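Local coordinates for putative invasin (Yersinia pseudotuberculosis IP 31758, PDB 5N40), which is a putative bacterial adhesin of the invasin family, probably helping the bacterium adhere to host cells, with a C-type lectin-like domain at its C-terminal end, at residues V218-W230 / A251-E265. The protein carries 1 engineered substitution. Sequence-based numbering, arbitrary orientation.
Sequences VITSPDSAQASMW and AEKPGTIGTNVENNE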
loop_
_atom_site.group_PDB
_atom_site.type_symbol
_atom_site.label_atom_id
_atom_site.label_comp_id
_atom_site.label_asym_id
_atom_site.label_seq_id
_atom_site.Cartn_x
_atom_site.Cartn_y
_atom_site.Cartn_z
ATOM N N VAL A 218 9.038 -8.822 -9.947
ATOM C CA VAL A 218 8.473 -9.945 -10.692
ATOM C C VAL A 218 9.598 -10.918 -11.037
ATOM O O VAL A 218 10.723 -10.505 -11.346
ATOM C CB VAL A 218 7.747 -9.442 -11.954
ATOM C CG1 VAL A 218 8.745 -8.946 -13.003
ATOM C CG2 VAL A 218 6.837 -10.527 -12.507
ATOM N N ILE A 219 9.300 -12.220 -11.000
ATOM C CA ILE A 219 10.378 -13.196 -11.129
ATOM C C ILE A 219 10.938 -13.201 -12.548
ATOM O O ILE A 219 12.109 -13.540 -12.758
ATOM C CB ILE A 219 9.877 -14.585 -10.687
ATOM C CG1 ILE A 219 11.042 -15.576 -10.530
ATOM C CG2 ILE A 219 8.841 -15.130 -11.666
ATOM C CD1 ILE A 219 12.001 -15.247 -9.382
ATOM N N THR A 220 10.141 -12.793 -13.531
ATOM C CA THR A 220 10.481 -12.944 -14.937
ATOM C C THR A 220 11.294 -11.784 -15.494
ATOM O O THR A 220 11.516 -11.730 -16.709
ATOM C CB THR A 220 9.213 -13.141 -15.774
ATOM O OG1 THR A 220 8.207 -12.184 -15.414
ATOM C CG2 THR A 220 8.668 -14.545 -15.588
ATOM N N SER A 221 11.757 -10.867 -14.641
ATOM C CA SER A 221 12.653 -9.805 -15.051
ATOM C C SER A 221 13.960 -9.889 -14.272
ATOM O O SER A 221 13.947 -10.160 -13.064
ATOM C CB SER A 221 12.022 -8.421 -14.820
ATOM O OG SER A 221 11.043 -8.137 -15.798
ATOM N N PRO A 222 15.093 -9.649 -14.911
ATOM C CA PRO A 222 16.353 -9.656 -14.159
ATOM C C PRO A 222 16.494 -8.406 -13.302
ATOM O O PRO A 222 15.949 -7.341 -13.614
ATOM C CB PRO A 222 17.417 -9.714 -15.253
ATOM C CG PRO A 222 16.779 -9.078 -16.434
ATOM C CD PRO A 222 15.296 -9.328 -16.333
ATOM N N ASP A 223 17.239 -8.553 -12.202
ATOM C CA ASP A 223 17.539 -7.433 -11.309
ATOM C C ASP A 223 18.720 -6.678 -11.904
ATOM O O ASP A 223 19.875 -6.825 -11.493
ATOM C CB ASP A 223 17.832 -7.916 -9.895
ATOM C CG ASP A 223 18.055 -6.765 -8.919
ATOM O OD1 ASP A 223 17.703 -5.612 -9.253
ATOM O OD2 ASP A 223 18.586 -7.013 -7.814
ATOM N N SER A 224 18.410 -5.878 -12.918
ATOM C CA SER A 224 19.387 -5.088 -13.650
ATOM C C SER A 224 18.821 -3.695 -13.853
ATOM O O SER A 224 17.637 -3.542 -14.156
ATOM C CB SER A 224 19.705 -5.709 -15.014
ATOM O OG SER A 224 20.299 -4.751 -15.872
ATOM N N ALA A 225 19.665 -2.675 -13.694
ATOM C CA ALA A 225 19.212 -1.314 -13.953
ATOM C C ALA A 225 18.777 -1.122 -15.402
ATOM O O ALA A 225 18.075 -0.147 -15.700
ATOM C CB ALA A 225 20.316 -0.316 -13.594
ATOM N N GLN A 226 19.166 -2.034 -16.305
ATOM C CA GLN A 226 18.781 -1.967 -17.711
ATOM C C GLN A 226 17.483 -2.702 -18.014
ATOM O O GLN A 226 16.998 -2.620 -19.146
ATOM C CB GLN A 226 19.886 -2.555 -18.598
ATOM C CG GLN A 226 21.229 -1.866 -18.474
ATOM C CD GLN A 226 22.281 -2.520 -19.344
ATOM O OE1 GLN A 226 22.866 -3.538 -18.971
ATOM N NE2 GLN A 226 22.526 -1.939 -20.514
ATOM N N ALA A 227 16.922 -3.424 -17.048
ATOM C CA ALA A 227 15.668 -4.129 -17.261
ATOM C C ALA A 227 14.506 -3.148 -17.352
ATOM O O ALA A 227 14.548 -2.048 -16.793
ATOM C CB ALA A 227 15.413 -5.121 -16.122
ATOM N N SER A 228 13.460 -3.563 -18.065
ATOM C CA SER A 228 12.259 -2.739 -18.181
ATOM C C SER A 228 11.467 -2.731 -16.878
ATOM O O SER A 228 11.040 -1.670 -16.406
ATOM C CB SER A 228 11.388 -3.245 -19.330
ATOM O OG SER A 228 12.018 -3.036 -20.585
ATOM N N MET A 229 11.258 -3.903 -16.293
ATOM C CA MET A 229 10.493 -4.058 -15.067
ATOM C C MET A 229 11.421 -4.263 -13.877
ATOM O O MET A 229 12.620 -4.530 -14.020
ATOM C CB MET A 229 9.530 -5.249 -15.184
ATOM C CG MET A 229 8.838 -5.390 -16.535
ATOM S SD MET A 229 7.881 -3.940 -17.027
ATOM C CE MET A 229 6.605 -3.945 -15.782
ATOM N N TRP A 230 10.835 -4.164 -12.685
ATOM C CA TRP A 230 11.540 -4.486 -11.448
ATOM C C TRP A 230 11.442 -5.989 -11.201
ATOM O O TRP A 230 10.335 -6.517 -11.057
ATOM C CB TRP A 230 10.938 -3.719 -10.276
ATOM C CG TRP A 230 11.014 -2.235 -10.402
ATOM C CD1 TRP A 230 10.063 -1.397 -10.919
ATOM C CD2 TRP A 230 12.095 -1.404 -9.979
ATOM N NE1 TRP A 230 10.495 -0.095 -10.845
ATOM C CE2 TRP A 230 11.741 -0.073 -10.273
ATOM C CE3 TRP A 230 13.336 -1.660 -9.386
ATOM C CZ2 TRP A 230 12.584 0.998 -9.995
ATOM C CZ3 TRP A 230 14.168 -0.596 -9.106
ATOM C CH2 TRP A 230 13.791 0.716 -9.412
ATOM N N ALA A 251 20.077 -5.465 -24.119
ATOM C CA ALA A 251 20.857 -4.320 -23.666
ATOM C C ALA A 251 22.175 -4.731 -23.022
ATOM O O ALA A 251 23.081 -3.899 -22.914
ATOM C CB ALA A 251 20.030 -3.487 -22.681
ATOM N N GLU A 252 22.301 -5.984 -22.583
ATOM C CA GLU A 252 23.551 -6.499 -22.035
ATOM C C GLU A 252 24.494 -7.049 -23.101
ATOM O O GLU A 252 25.696 -7.190 -22.834
ATOM C CB GLU A 252 23.256 -7.594 -21.000
ATOM C CG GLU A 252 22.701 -7.050 -19.690
ATOM C CD GLU A 252 22.199 -8.123 -18.736
ATOM O OE1 GLU A 252 21.576 -9.098 -19.199
ATOM O OE2 GLU A 252 22.414 -7.979 -17.511
ATOM N N LYS A 253 23.987 -7.358 -24.293
ATOM C CA LYS A 253 24.795 -7.883 -25.395
ATOM C C LYS A 253 24.420 -7.138 -26.667
ATOM O O LYS A 253 23.746 -7.681 -27.554
ATOM C CB LYS A 253 24.595 -9.391 -25.551
ATOM C CG LYS A 253 25.169 -10.197 -24.406
ATOM C CD LYS A 253 26.692 -10.256 -24.458
ATOM C CE LYS A 253 27.263 -11.018 -23.274
ATOM N NZ LYS A 253 28.757 -11.039 -23.280
ATOM N N PRO A 254 24.835 -5.873 -26.780
ATOM C CA PRO A 254 24.420 -5.063 -27.936
ATOM C C PRO A 254 24.967 -5.550 -29.256
ATOM O O PRO A 254 24.441 -5.152 -30.301
ATOM C CB PRO A 254 24.964 -3.668 -27.598
ATOM C CG PRO A 254 26.079 -3.914 -26.649
ATOM C CD PRO A 254 25.646 -5.096 -25.830
ATOM N N GLY A 255 25.994 -6.398 -29.246
ATOM C CA GLY A 255 26.637 -6.833 -30.466
ATOM C C GLY A 255 25.958 -7.956 -31.217
ATOM O O GLY A 255 26.459 -8.354 -32.273
ATOM N N THR A 256 24.840 -8.486 -30.728
ATOM C CA THR A 256 24.136 -9.548 -31.429
ATOM C C THR A 256 22.847 -9.020 -32.045
ATOM O O THR A 256 22.190 -8.126 -31.499
ATOM C CB THR A 256 23.821 -10.729 -30.504
ATOM O OG1 THR A 256 23.193 -11.767 -31.267
ATOM C CG2 THR A 256 22.901 -10.320 -29.385
ATOM N N ILE A 257 22.494 -9.600 -33.188
ATOM C CA ILE A 257 21.353 -9.149 -33.980
ATOM C C ILE A 257 20.055 -9.796 -33.511
ATOM O O ILE A 257 19.006 -9.146 -33.483
ATOM C CB ILE A 257 21.618 -9.450 -35.470
ATOM C CG1 ILE A 257 22.998 -8.931 -35.894
ATOM C CG2 ILE A 257 20.523 -8.854 -36.345
ATOM C CD1 ILE A 257 23.221 -7.457 -35.647
ATOM N N GLY A 258 20.094 -11.076 -33.150
ATOM C CA GLY A 258 18.879 -11.755 -32.739
ATOM C C GLY A 258 18.312 -11.156 -31.463
ATOM O O GLY A 258 19.044 -10.813 -30.533
ATOM N N THR A 259 16.985 -11.027 -31.428
ATOM C CA THR A 259 16.279 -10.560 -30.241
ATOM C C THR A 259 14.990 -11.346 -30.061
ATOM O O THR A 259 14.490 -11.994 -30.984
ATOM C CB THR A 259 15.937 -9.060 -30.302
ATOM O OG1 THR A 259 15.052 -8.813 -31.402
ATOM C CG2 THR A 259 17.191 -8.221 -30.449
ATOM N N ASN A 260 14.463 -11.284 -28.841
ATOM C CA ASN A 260 13.203 -11.932 -28.494
ATOM C C ASN A 260 12.551 -11.125 -27.383
ATOM O O ASN A 260 13.165 -10.937 -26.328
ATOM C CB ASN A 260 13.439 -13.378 -28.039
ATOM C CG ASN A 260 12.167 -14.060 -27.564
ATOM O OD1 ASN A 260 11.124 -13.960 -28.204
ATOM N ND2 ASN A 260 12.249 -14.752 -26.431
ATOM N N VAL A 261 11.335 -10.635 -27.617
ATOM C CA VAL A 261 10.564 -9.955 -26.582
ATOM C C VAL A 261 9.726 -10.994 -25.854
ATOM O O VAL A 261 8.895 -11.678 -26.462
ATOM C CB VAL A 261 9.679 -8.846 -27.171
ATOM C CG1 VAL A 261 8.928 -8.122 -26.066
ATOM C CG2 VAL A 261 10.521 -7.865 -27.976
ATOM N N GLU A 262 9.933 -11.103 -24.545
ATOM C CA GLU A 262 9.222 -12.103 -23.763
ATOM C C GLU A 262 9.177 -11.642 -22.315
ATOM O O GLU A 262 10.193 -11.187 -21.780
ATOM C CB GLU A 262 9.906 -13.469 -23.882
ATOM C CG GLU A 262 9.131 -14.589 -23.238
ATOM C CD GLU A 262 9.705 -15.953 -23.573
ATOM O OE1 GLU A 262 10.475 -16.055 -24.555
ATOM O OE2 GLU A 262 9.383 -16.911 -22.851
ATOM N N ASN A 263 7.994 -11.746 -21.700
ATOM C CA ASN A 263 7.786 -11.363 -20.304
ATOM C C ASN A 263 8.226 -9.922 -20.068
ATOM O O ASN A 263 8.889 -9.613 -19.076
ATOM C CB ASN A 263 8.504 -12.320 -19.354
ATOM C CG ASN A 263 8.054 -13.755 -19.540
ATOM O OD1 ASN A 263 6.889 -14.010 -19.845
ATOM N ND2 ASN A 263 8.972 -14.697 -19.369
ATOM N N ASN A 264 7.859 -9.040 -21.000
ATOM C CA ASN A 264 8.062 -7.596 -20.881
ATOM C C ASN A 264 9.536 -7.206 -20.855
ATOM O O ASN A 264 9.889 -6.115 -20.379
ATOM C CB ASN A 264 7.344 -7.046 -19.645
ATOM C CG ASN A 264 5.837 -7.098 -19.787
ATOM O OD1 ASN A 264 5.295 -6.805 -20.853
ATOM N ND2 ASN A 264 5.152 -7.483 -18.718
ATOM N N GLU A 265 10.402 -8.075 -21.363
ATOM C CA GLU A 265 11.819 -7.785 -21.526
ATOM C C GLU A 265 12.262 -8.197 -22.926
ATOM O O GLU A 265 11.656 -9.065 -23.563
ATOM C CB GLU A 265 12.664 -8.522 -20.472
ATOM C CG GLU A 265 12.230 -8.297 -19.032
ATOM C CD GLU A 265 12.567 -6.902 -18.513
ATOM O OE1 GLU A 265 13.321 -6.171 -19.202
ATOM O OE2 GLU A 265 12.066 -6.543 -17.418
HETATM O O HOH W 1 11.556 -14.010 -18.400
HETATM O O HOH W 2 8.761 -9.639 -16.441
HETATM O O HOH W 3 22.658 -5.357 -16.655
#
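Glu-265 pushes its carboxylate into the irregular loop 218-230, where three donors grip it. Glu-265 OE1 takes the backbone N of Ser-228 through its syn lone pair, 2.8 Å and nearly straight (170°). Glu-265 OE2 accepts the backbone N of Met-229 at 3.0 Å, on the syn side but 21° out of plane, and Ser-221 OG in a very short 2.5 Å bond. A bend at chi2 (-73°) folds the glutamate onto these consecutive N-H groups, and it suits the place because each oxygen accepts one. Water completes the seam. One molecule donates to Thr-220 O and accepts from Asn-263 ND2. A second, also bonded to Thr-220 OG1, donates to Asn-263 O and Ser-221 OG, so the serine hydroxyl both gives and accepts. Thr-220 CB touches Asn-263 CB at 3.7 Å. At the other end Gln-226 NE2 gives a weak bond to Ala-251 O, and a third water ties Gln-226 OE1 and Ser-224 OG to Glu-252 OE2, whose stronger partner is Arg-246. Glu-265's three bonds pin the loop following strand 209-217 to the type I' turn 262-265 of the hairpin formed by strands 258-262 and 265-269; such neutral donors would probably favour the ionised carboxylate.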